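Local coordinates for transcriptional regulator (LacI family) (Clostridium acetobutylicum ATCC 824, PDB 3G85), which probably regulates transcription by binding operator DNA as a member of the LacI family, this construct holding its periplasmic-binding-protein-like part, at residues Ile223-Arg228 and Val241-Glu246; Lys53-His58 and Ser78-Glu83; Ile133-Leu138 and Ala168-His173. One frame throughout, in Å; residues are numbered along the deposited sequence.

Interaction 1 of 3, residues Ile223-Arg228 and Val241-Glu246; sequences IGMNDR and VDIPIE
The parallel pairing of I223 and G224 with V241 and D242 lies at the C-terminal ends of two neighbouring strands, 219-224 and 239-242. Two backbone bonds set the register: G224 N gives its hydrogen to V241 O at 2.8 Å, and I243 N returns one to G224 O at 3.0 Å. On one face of the sheet, I223 CD1 rests 4.2 Å from V241 CB while I223 CG2 lies against I243 CG1. The strands and helix 228-232 between them form a beta-alpha-beta unit of the periplasmic-binding-protein type of fold. Beyond the strand end, the R228 chain is extended from CG to NE and forms a salt bridge with D242: OD2 lies at the edge of the guanidinium, near its plane, the carboxylate plane turned 58° from it. The modelled position of D242 OD2 is less certain, which leaves the exact length doubtful. The same carboxylate oxygen also pairs with R29 of helix 27-40, so two arginines would offset its charge. D242 OD1 accepts from a water at 2.7 Å that also donates to N226 O, while a second water bridges R228 N and E246 OE2. At the start of helix 245-260, I245 CD1 approaches M225 O to 3.4 Å.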
loop_
_atom_site.group_PDB
_atom_site.type_symbol
_atom_site.label_atom_id
_atom_site.label_comp_id
_atom_site.label_asym_id
_atom_site.label_seq_id
_atom_site.Cartn_x
_atom_site.Cartn_y
_atom_site.Cartn_z
ATOM N N ILE A 223 7.368 3.023 3.530
ATOM C CA ILE A 223 6.464 2.730 2.406
ATOM C C ILE A 223 5.374 3.809 2.382
ATOM O O ILE A 223 4.711 4.061 3.396
ATOM C CB ILE A 223 5.822 1.331 2.534
ATOM C CG1 ILE A 223 6.895 0.214 2.529
ATOM C CG2 ILE A 223 4.726 1.118 1.445
ATOM C CD1 ILE A 223 7.654 0.118 1.177
ATOM N N GLY A 224 5.204 4.449 1.235
ATOM C CA GLY A 224 4.252 5.569 1.136
ATOM C C GLY A 224 2.859 5.077 0.833
ATOM O O GLY A 224 2.605 4.522 -0.240
HETATM N N MSE A 225 1.951 5.238 1.792
HETATM C CA MSE A 225 0.581 4.746 1.600
HETATM C C MSE A 225 -0.395 5.906 1.561
HETATM O O MSE A 225 -1.352 5.882 0.783
HETATM C CB MSE A 225 0.187 3.773 2.720
HETATM C CG MSE A 225 1.214 2.688 2.938
HETATM SE SE MSE A 225 0.407 1.275 4.026
HETATM C CE MSE A 225 1.667 -0.079 3.666
ATOM N N ASN A 226 -0.181 6.883 2.447
ATOM C CA ASN A 226 -1.023 8.078 2.489
ATOM C C ASN A 226 -0.458 9.166 1.578
ATOM O O ASN A 226 0.603 9.007 0.959
ATOM C CB ASN A 226 -1.200 8.610 3.931
ATOM C CG ASN A 226 -1.992 7.640 4.827
ATOM O OD1 ASN A 226 -2.994 7.076 4.426
ATOM N ND2 ASN A 226 -1.515 7.442 6.043
ATOM N N ASP A 227 -1.180 10.270 1.487
ATOM C CA ASP A 227 -0.792 11.428 0.680
ATOM C C ASP A 227 0.717 11.777 0.769
ATOM O O ASP A 227 1.234 12.020 1.843
ATOM C CB ASP A 227 -1.681 12.590 1.151
ATOM C CG ASP A 227 -1.677 13.771 0.223
ATOM O OD1 ASP A 227 -0.585 14.191 -0.253
ATOM O OD2 ASP A 227 -2.795 14.334 0.039
ATOM N N ARG A 228 1.411 11.759 -0.371
ATOM C CA ARG A 228 2.850 12.056 -0.470
ATOM C C ARG A 228 3.287 13.382 0.206
ATOM O O ARG A 228 4.452 13.523 0.629
ATOM C CB ARG A 228 3.261 12.136 -1.946
ATOM C CG ARG A 228 3.209 10.808 -2.726
ATOM C CD ARG A 228 3.750 11.069 -4.167
ATOM N NE ARG A 228 3.925 9.805 -4.880
ATOM C CZ ARG A 228 3.847 9.641 -6.212
ATOM N NH1 ARG A 228 3.583 10.688 -7.000
ATOM N NH2 ARG A 228 4.031 8.428 -6.747
ATOM N N VAL A 241 9.257 4.842 -0.503
ATOM C CA VAL A 241 9.006 4.035 -1.678
ATOM C C VAL A 241 7.463 4.033 -1.789
ATOM O O VAL A 241 6.756 3.540 -0.897
ATOM C CB VAL A 241 9.595 2.609 -1.596
ATOM C CG1 VAL A 241 9.505 1.994 -3.008
ATOM C CG2 VAL A 241 11.073 2.665 -1.099
ATOM N N ASP A 242 6.954 4.678 -2.828
ATOM C CA ASP A 242 5.542 5.053 -2.847
ATOM C C ASP A 242 4.717 4.027 -3.564
ATOM O O ASP A 242 5.129 3.489 -4.606
ATOM C CB ASP A 242 5.356 6.428 -3.520
ATOM C CG ASP A 242 3.957 6.983 -3.353
ATOM O OD1 ASP A 242 3.421 6.955 -2.221
ATOM O OD2 ASP A 242 3.380 7.471 -4.363
ATOM N N ILE A 243 3.552 3.737 -3.006
ATOM C CA ILE A 243 2.551 2.974 -3.747
ATOM C C ILE A 243 1.784 4.039 -4.558
ATOM O O ILE A 243 1.117 4.843 -3.970
ATOM C CB ILE A 243 1.567 2.288 -2.833
ATOM C CG1 ILE A 243 2.276 1.380 -1.835
ATOM C CG2 ILE A 243 0.606 1.421 -3.665
ATOM C CD1 ILE A 243 1.297 0.633 -0.902
ATOM N N PRO A 244 1.875 4.010 -5.900
ATOM C CA PRO A 244 1.305 5.063 -6.778
ATOM C C PRO A 244 -0.215 4.919 -6.945
ATOM O O PRO A 244 -0.739 4.642 -8.045
ATOM C CB PRO A 244 2.099 4.904 -8.081
ATOM C CG PRO A 244 2.428 3.355 -8.116
ATOM C CD PRO A 244 2.555 2.927 -6.649
ATOM N N ILE A 245 -0.927 5.136 -5.840
ATOM C CA ILE A 245 -2.326 4.803 -5.758
ATOM C C ILE A 245 -3.154 5.636 -6.720
ATOM O O ILE A 245 -4.084 5.101 -7.343
ATOM C CB ILE A 245 -2.856 4.929 -4.329
ATOM C CG1 ILE A 245 -2.261 3.783 -3.468
ATOM C CG2 ILE A 245 -4.396 4.863 -4.305
ATOM C CD1 ILE A 245 -2.205 4.124 -1.943
ATOM N N GLU A 246 -2.841 6.933 -6.842
ATOM C CA GLU A 246 -3.623 7.775 -7.767
ATOM C C GLU A 246 -3.610 7.223 -9.202
ATOM O O GLU A 246 -4.690 7.036 -9.780
ATOM C CB GLU A 246 -3.224 9.262 -7.728
ATOM C CG GLU A 246 -3.405 9.880 -6.329
ATOM C CD GLU A 246 -2.216 9.682 -5.415
ATOM O OE1 GLU A 246 -1.281 8.928 -5.745
ATOM O OE2 GLU A 246 -2.242 10.279 -4.332
HETATM O O HOH W 1 3.081 8.448 0.007
HETATM O O HOH W 2 -0.179 11.608 -2.920
#

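Interaction 2 of 3, residues Lys53-His58 and Ser78-Glu83; sequences KTDCLH and SNYDLE
A polar contact between a loop and a helix N terminus brings D55, L57 and H58 against S78, Y80 and D81; the loop follows strand 46-52, and the helix is 79-87. The loop begins with a type II beta turn from K53 to C56, closed by C56 N to K53 O, with D55 as its third residue, where a positive phi is expected. S78 is the N-cap of the helix. Its OG accepts from D81 N at 3.0 Å and donates to D55 OD1 at 2.7 Å, meeting that oxygen nearly along its C-O axis, so the capping hydroxyl also ties the loop to the helix. D55 OD1 lies close to Y80 CB as well. From the helix side, D81 reaches into the backbone of the loop. L57 N donates to D81 OD2 at 3.1 Å from above the carboxylate plane, with an N-H...O angle of 160°, and H58 N makes a weak bond to D81 OD1. The carboxylate also packs on carbon, with L57 CB 3.3 Å from D81 CG; L57 itself touches Y17 of strand 13-19 and Y52 of strand 46-52. The acid groups of D55 and D81 are near enough that their charges probably repel, an effect the surrounding donors would ease. H58 CG sits between its backbone N and carbonyl carbon (chi1 73°); the ring's ND1 gives a long, weak bond to D81 OD1, and its CE1 lies 3.5 Å from Y80 CE2, at the tyrosine ring edge.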
loop_
_atom_site.group_PDB
_atom_site.type_symbol
_atom_site.label_atom_id
_atom_site.label_comp_id
_atom_site.label_asym_id
_atom_site.label_seq_id
_atom_site.Cartn_x
_atom_site.Cartn_y
_atom_site.Cartn_z
ATOM N N LYS A 53 -17.652 -4.400 5.562
ATOM C CA LYS A 53 -16.898 -4.954 6.669
ATOM C C LYS A 53 -15.960 -6.053 6.187
ATOM O O LYS A 53 -16.319 -6.818 5.314
ATOM C CB LYS A 53 -17.898 -5.472 7.719
ATOM C CG LYS A 53 -17.320 -6.006 8.994
ATOM C CD LYS A 53 -18.524 -6.277 9.944
ATOM C CE LYS A 53 -18.219 -7.303 11.027
ATOM N NZ LYS A 53 -16.898 -7.049 11.699
ATOM N N THR A 54 -14.747 -6.101 6.731
ATOM C CA THR A 54 -13.782 -7.152 6.387
ATOM C C THR A 54 -14.474 -8.521 6.279
ATOM O O THR A 54 -15.289 -8.867 7.130
ATOM C CB THR A 54 -12.680 -7.252 7.469
ATOM O OG1 THR A 54 -12.007 -5.989 7.574
ATOM C CG2 THR A 54 -11.673 -8.340 7.126
ATOM N N ASP A 55 -14.160 -9.277 5.230
ATOM C CA ASP A 55 -14.733 -10.615 5.008
ATOM C C ASP A 55 -16.202 -10.654 4.594
ATOM O O ASP A 55 -16.798 -11.747 4.504
ATOM C CB ASP A 55 -14.481 -11.543 6.216
ATOM C CG ASP A 55 -13.011 -11.916 6.378
ATOM O OD1 ASP A 55 -12.238 -11.904 5.383
ATOM O OD2 ASP A 55 -12.614 -12.233 7.509
ATOM N N CYS A 56 -16.803 -9.495 4.315
ATOM C CA CYS A 56 -18.205 -9.487 3.960
ATOM C C CYS A 56 -18.482 -9.124 2.498
ATOM O O CYS A 56 -19.615 -8.839 2.146
ATOM C CB CYS A 56 -18.984 -8.557 4.886
ATOM S SG CYS A 56 -18.910 -9.068 6.622
ATOM N N LEU A 57 -17.468 -9.179 1.644
ATOM C CA LEU A 57 -17.666 -8.758 0.260
ATOM C C LEU A 57 -18.740 -9.632 -0.369
ATOM O O LEU A 57 -19.631 -9.132 -1.056
ATOM C CB LEU A 57 -16.379 -8.839 -0.562
ATOM C CG LEU A 57 -16.545 -8.387 -2.031
ATOM C CD1 LEU A 57 -17.008 -6.956 -2.126
ATOM C CD2 LEU A 57 -15.228 -8.604 -2.807
ATOM N N HIS A 58 -18.677 -10.924 -0.070
ATOM C CA HIS A 58 -19.628 -11.895 -0.613
ATOM C C HIS A 58 -21.112 -11.569 -0.396
ATOM O O HIS A 58 -21.941 -11.985 -1.191
ATOM C CB HIS A 58 -19.271 -13.322 -0.144
ATOM C CG HIS A 58 -19.575 -13.587 1.292
ATOM N ND1 HIS A 58 -18.684 -13.306 2.308
ATOM C CD2 HIS A 58 -20.673 -14.114 1.883
ATOM C CE1 HIS A 58 -19.219 -13.665 3.464
ATOM N NE2 HIS A 58 -20.431 -14.147 3.236
ATOM N N SER A 78 -10.014 -9.731 0.937
ATOM C CA SER A 78 -9.494 -10.705 1.934
ATOM C C SER A 78 -9.381 -12.087 1.296
ATOM O O SER A 78 -10.009 -12.353 0.264
ATOM C CB SER A 78 -10.426 -10.790 3.151
ATOM O OG SER A 78 -11.665 -11.402 2.790
ATOM N N ASN A 79 -8.609 -12.976 1.919
ATOM C CA ASN A 79 -8.523 -14.361 1.470
ATOM C C ASN A 79 -9.888 -15.043 1.429
ATOM O O ASN A 79 -10.229 -15.692 0.446
ATOM C CB ASN A 79 -7.565 -15.152 2.367
ATOM C CG ASN A 79 -6.151 -14.664 2.234
ATOM O OD1 ASN A 79 -5.771 -14.133 1.182
ATOM N ND2 ASN A 79 -5.383 -14.761 3.312
ATOM N N TYR A 80 -10.677 -14.818 2.476
ATOM C CA TYR A 80 -12.022 -15.344 2.557
ATOM C C TYR A 80 -12.884 -14.868 1.372
ATOM O O TYR A 80 -13.514 -15.672 0.668
ATOM C CB TYR A 80 -12.646 -14.971 3.904
ATOM C CG TYR A 80 -13.980 -15.639 4.066
ATOM C CD1 TYR A 80 -14.058 -16.976 4.478
ATOM C CD2 TYR A 80 -15.154 -14.964 3.771
ATOM C CE1 TYR A 80 -15.269 -17.613 4.603
ATOM C CE2 TYR A 80 -16.393 -15.602 3.881
ATOM C CZ TYR A 80 -16.426 -16.932 4.295
ATOM O OH TYR A 80 -17.624 -17.583 4.400
ATOM N N ASP A 81 -12.874 -13.558 1.127
ATOM C CA ASP A 81 -13.658 -12.969 0.035
ATOM C C ASP A 81 -13.181 -13.403 -1.348
ATOM O O ASP A 81 -13.982 -13.606 -2.268
ATOM C CB ASP A 81 -13.696 -11.447 0.181
ATOM C CG ASP A 81 -14.739 -11.012 1.215
ATOM O OD1 ASP A 81 -15.784 -11.718 1.311
ATOM O OD2 ASP A 81 -14.525 -10.010 1.918
ATOM N N LEU A 82 -11.876 -13.588 -1.450
ATOM C CA LEU A 82 -11.238 -13.996 -2.695
ATOM C C LEU A 82 -11.620 -15.417 -3.068
ATOM O O LEU A 82 -11.889 -15.699 -4.231
ATOM C CB LEU A 82 -9.711 -13.804 -2.620
ATOM C CG LEU A 82 -8.929 -14.110 -3.911
ATOM C CD1 LEU A 82 -9.519 -13.463 -5.140
ATOM C CD2 LEU A 82 -7.460 -13.705 -3.767
ATOM N N GLU A 83 -11.666 -16.304 -2.076
ATOM C CA GLU A 83 -12.151 -17.671 -2.303
ATOM C C GLU A 83 -13.578 -17.673 -2.870
ATOM O O GLU A 83 -13.861 -18.422 -3.809
ATOM C CB GLU A 83 -12.049 -18.530 -1.033
ATOM C CG GLU A 83 -12.939 -19.773 -1.086
ATOM C CD GLU A 83 -12.420 -20.919 -0.291
ATOM O OE1 GLU A 83 -11.388 -20.764 0.390
ATOM O OE2 GLU A 83 -13.060 -21.996 -0.348
#

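Interaction 3 of 3, residues Ile133-Leu138 and Ala168-His173; sequences ILTESL and AENSIH
T135 and A168 form the heart of this contact, with A168 O lying against T135 CA and CB. A168 O is 3.1 Å from T135 CA in a CA-H...O contact, and the T135 hydroxyl OG1 stands 3.2 Å from the same oxygen. One hydrogen bond joins the two backbones, from A168 N to L134 O at 3.0 Å, its donor standing 52° out of the carbonyl plane. On the side of A168 CB, I133 CG2 closes in to 3.6 Å. T135 OG1 is anti to the backbone N (chi1 -170°) and comes within 3.3 Å of N170 CB, while T135 CG2 lies near N170 CG and ND2. A water bridges the two segments: it donates to A168 O, accepts from E136 N and is 2.9 Å from T135 OG1. Further out, T135 N donates to N195 OD1, and N170 OD1 is hydrogen-bonded to S196 OG, which helps hold the amide of N170. N170 is also the centre of an inverse gamma turn from E169 to S171, the N-cap of helix 172-182. Strand 131-134 lies between strands 165-167 and 191-194, with I133 packed on I199 and V203 of helix 197-209 and both I133 and A168 touching A178 of helix 172-182.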
loop_
_atom_site.group_PDB
_atom_site.type_symbol
_atom_site.label_atom_id
_atom_site.label_comp_id
_atom_site.label_asym_id
_atom_site.label_seq_id
_atom_site.Cartn_x
_atom_site.Cartn_y
_atom_site.Cartn_z
ATOM N N ILE A 133 9.987 -1.354 11.690
ATOM C CA ILE A 133 8.756 -1.227 12.431
ATOM C C ILE A 133 7.641 -1.532 11.452
ATOM O O ILE A 133 7.486 -0.827 10.434
ATOM C CB ILE A 133 8.600 0.178 13.013
ATOM C CG1 ILE A 133 9.731 0.463 14.037
ATOM C CG2 ILE A 133 7.232 0.344 13.658
ATOM C CD1 ILE A 133 9.709 1.904 14.523
ATOM N N LEU A 134 6.891 -2.584 11.767
ATOM C CA LEU A 134 5.922 -3.165 10.858
ATOM C C LEU A 134 4.556 -3.257 11.460
ATOM O O LEU A 134 4.349 -3.925 12.494
ATOM C CB LEU A 134 6.366 -4.574 10.454
ATOM C CG LEU A 134 7.761 -4.694 9.818
ATOM C CD1 LEU A 134 8.131 -6.183 9.648
ATOM C CD2 LEU A 134 7.902 -3.950 8.479
ATOM N N THR A 135 3.604 -2.637 10.785
ATOM C CA THR A 135 2.218 -2.924 11.036
ATOM C C THR A 135 1.816 -4.267 10.373
ATOM O O THR A 135 2.376 -4.659 9.336
ATOM C CB THR A 135 1.353 -1.770 10.572
ATOM O OG1 THR A 135 0.012 -1.976 11.038
ATOM C CG2 THR A 135 1.393 -1.618 9.011
ATOM N N GLU A 136 0.884 -4.991 10.991
ATOM C CA GLU A 136 0.544 -6.351 10.520
ATOM C C GLU A 136 0.086 -6.365 9.051
ATOM O O GLU A 136 -0.617 -5.452 8.601
ATOM C CB GLU A 136 -0.536 -6.977 11.415
ATOM C CG GLU A 136 -1.911 -6.310 11.249
ATOM C CD GLU A 136 -3.011 -6.997 12.062
ATOM O OE1 GLU A 136 -2.973 -8.255 12.210
ATOM O OE2 GLU A 136 -3.905 -6.263 12.538
ATOM N N SER A 137 0.510 -7.378 8.310
ATOM C CA SER A 137 0.171 -7.470 6.893
ATOM C C SER A 137 -1.311 -7.748 6.714
ATOM O O SER A 137 -1.847 -8.704 7.270
ATOM C CB SER A 137 1.000 -8.539 6.193
ATOM O OG SER A 137 2.381 -8.291 6.365
ATOM N N LEU A 138 -1.983 -6.879 5.975
ATOM C CA LEU A 138 -3.398 -7.099 5.675
ATOM C C LEU A 138 -3.593 -7.992 4.467
ATOM O O LEU A 138 -4.721 -8.349 4.152
ATOM C CB LEU A 138 -4.120 -5.774 5.458
ATOM C CG LEU A 138 -4.108 -4.871 6.694
ATOM C CD1 LEU A 138 -4.914 -3.631 6.356
ATOM C CD2 LEU A 138 -4.657 -5.606 7.920
ATOM N N ALA A 168 3.754 -2.683 15.183
ATOM C CA ALA A 168 3.110 -1.400 15.484
ATOM C C ALA A 168 1.712 -1.316 14.899
ATOM O O ALA A 168 1.409 -1.945 13.869
ATOM C CB ALA A 168 3.961 -0.244 14.932
ATOM N N GLU A 169 0.856 -0.513 15.528
ATOM C CA GLU A 169 -0.405 -0.135 14.887
ATOM C C GLU A 169 -0.164 0.857 13.769
ATOM O O GLU A 169 0.751 1.693 13.856
ATOM C CB GLU A 169 -1.357 0.500 15.882
ATOM C CG GLU A 169 -2.296 -0.477 16.522
ATOM C CD GLU A 169 -2.851 0.061 17.827
ATOM O OE1 GLU A 169 -2.716 1.301 18.091
ATOM O OE2 GLU A 169 -3.416 -0.764 18.595
ATOM N N ASN A 170 -0.981 0.753 12.707
ATOM C CA ASN A 170 -0.791 1.597 11.546
ATOM C C ASN A 170 -1.432 2.966 11.759
ATOM O O ASN A 170 -2.526 3.244 11.225
ATOM C CB ASN A 170 -1.321 0.965 10.270
ATOM C CG ASN A 170 -0.864 1.707 9.023
ATOM O OD1 ASN A 170 -0.155 2.727 9.091
ATOM N ND2 ASN A 170 -1.275 1.205 7.874
ATOM N N SER A 171 -0.751 3.814 12.522
ATOM C CA SER A 171 -1.231 5.188 12.762
ATOM C C SER A 171 -0.032 5.986 13.224
ATOM O O SER A 171 1.032 5.388 13.536
ATOM C CB SER A 171 -2.334 5.216 13.825
ATOM O OG SER A 171 -1.831 4.819 15.095
ATOM N N ILE A 172 -0.175 7.311 13.261
ATOM C CA ILE A 172 0.893 8.131 13.789
ATOM C C ILE A 172 1.134 7.780 15.268
ATOM O O ILE A 172 2.294 7.627 15.715
ATOM C CB ILE A 172 0.621 9.628 13.582
ATOM C CG1 ILE A 172 0.536 9.920 12.063
ATOM C CG2 ILE A 172 1.754 10.486 14.199
ATOM C CD1 ILE A 172 0.305 11.373 11.754
ATOM N N HIS A 173 0.053 7.652 16.033
ATOM C CA HIS A 173 0.204 7.223 17.456
ATOM C C HIS A 173 0.895 5.862 17.564
ATOM O O HIS A 173 1.720 5.643 18.458
ATOM C CB HIS A 173 -1.157 7.223 18.184
ATOM C CG HIS A 173 -1.062 6.873 19.637
ATOM N ND1 HIS A 173 -0.127 7.440 20.489
ATOM C CD2 HIS A 173 -1.770 5.999 20.392
ATOM C CE1 HIS A 173 -0.275 6.944 21.706
ATOM N NE2 HIS A 173 -1.269 6.069 21.676
HETATM O O HOH W 3 -0.493 -3.846 13.226
#

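In the fold
Followed from the N terminus, the three contacts come in series, none nested in or crossing another. Interaction 2 comes first, closing the loop that carries strand 71-74 and belonging to the part of the fold built on the parallel sheet with strands 13-19 and 46-52. Interaction 3 then closes the connection through helix 140-155 at the outer side of the second sheet, and interaction 1 closes the one through helix 228-232 in that same sheet. Interactions 1 and 3 touch, the selenium SE of M225, a selenomethionine, packing 4.2 Å from N170 ND2. Interaction 2 stays apart, its nearest atoms about 6 Å from interaction 3 and about 15 Å from interaction 1. A salt bridge from R29 to E246 links interaction 1 to the N-terminal part.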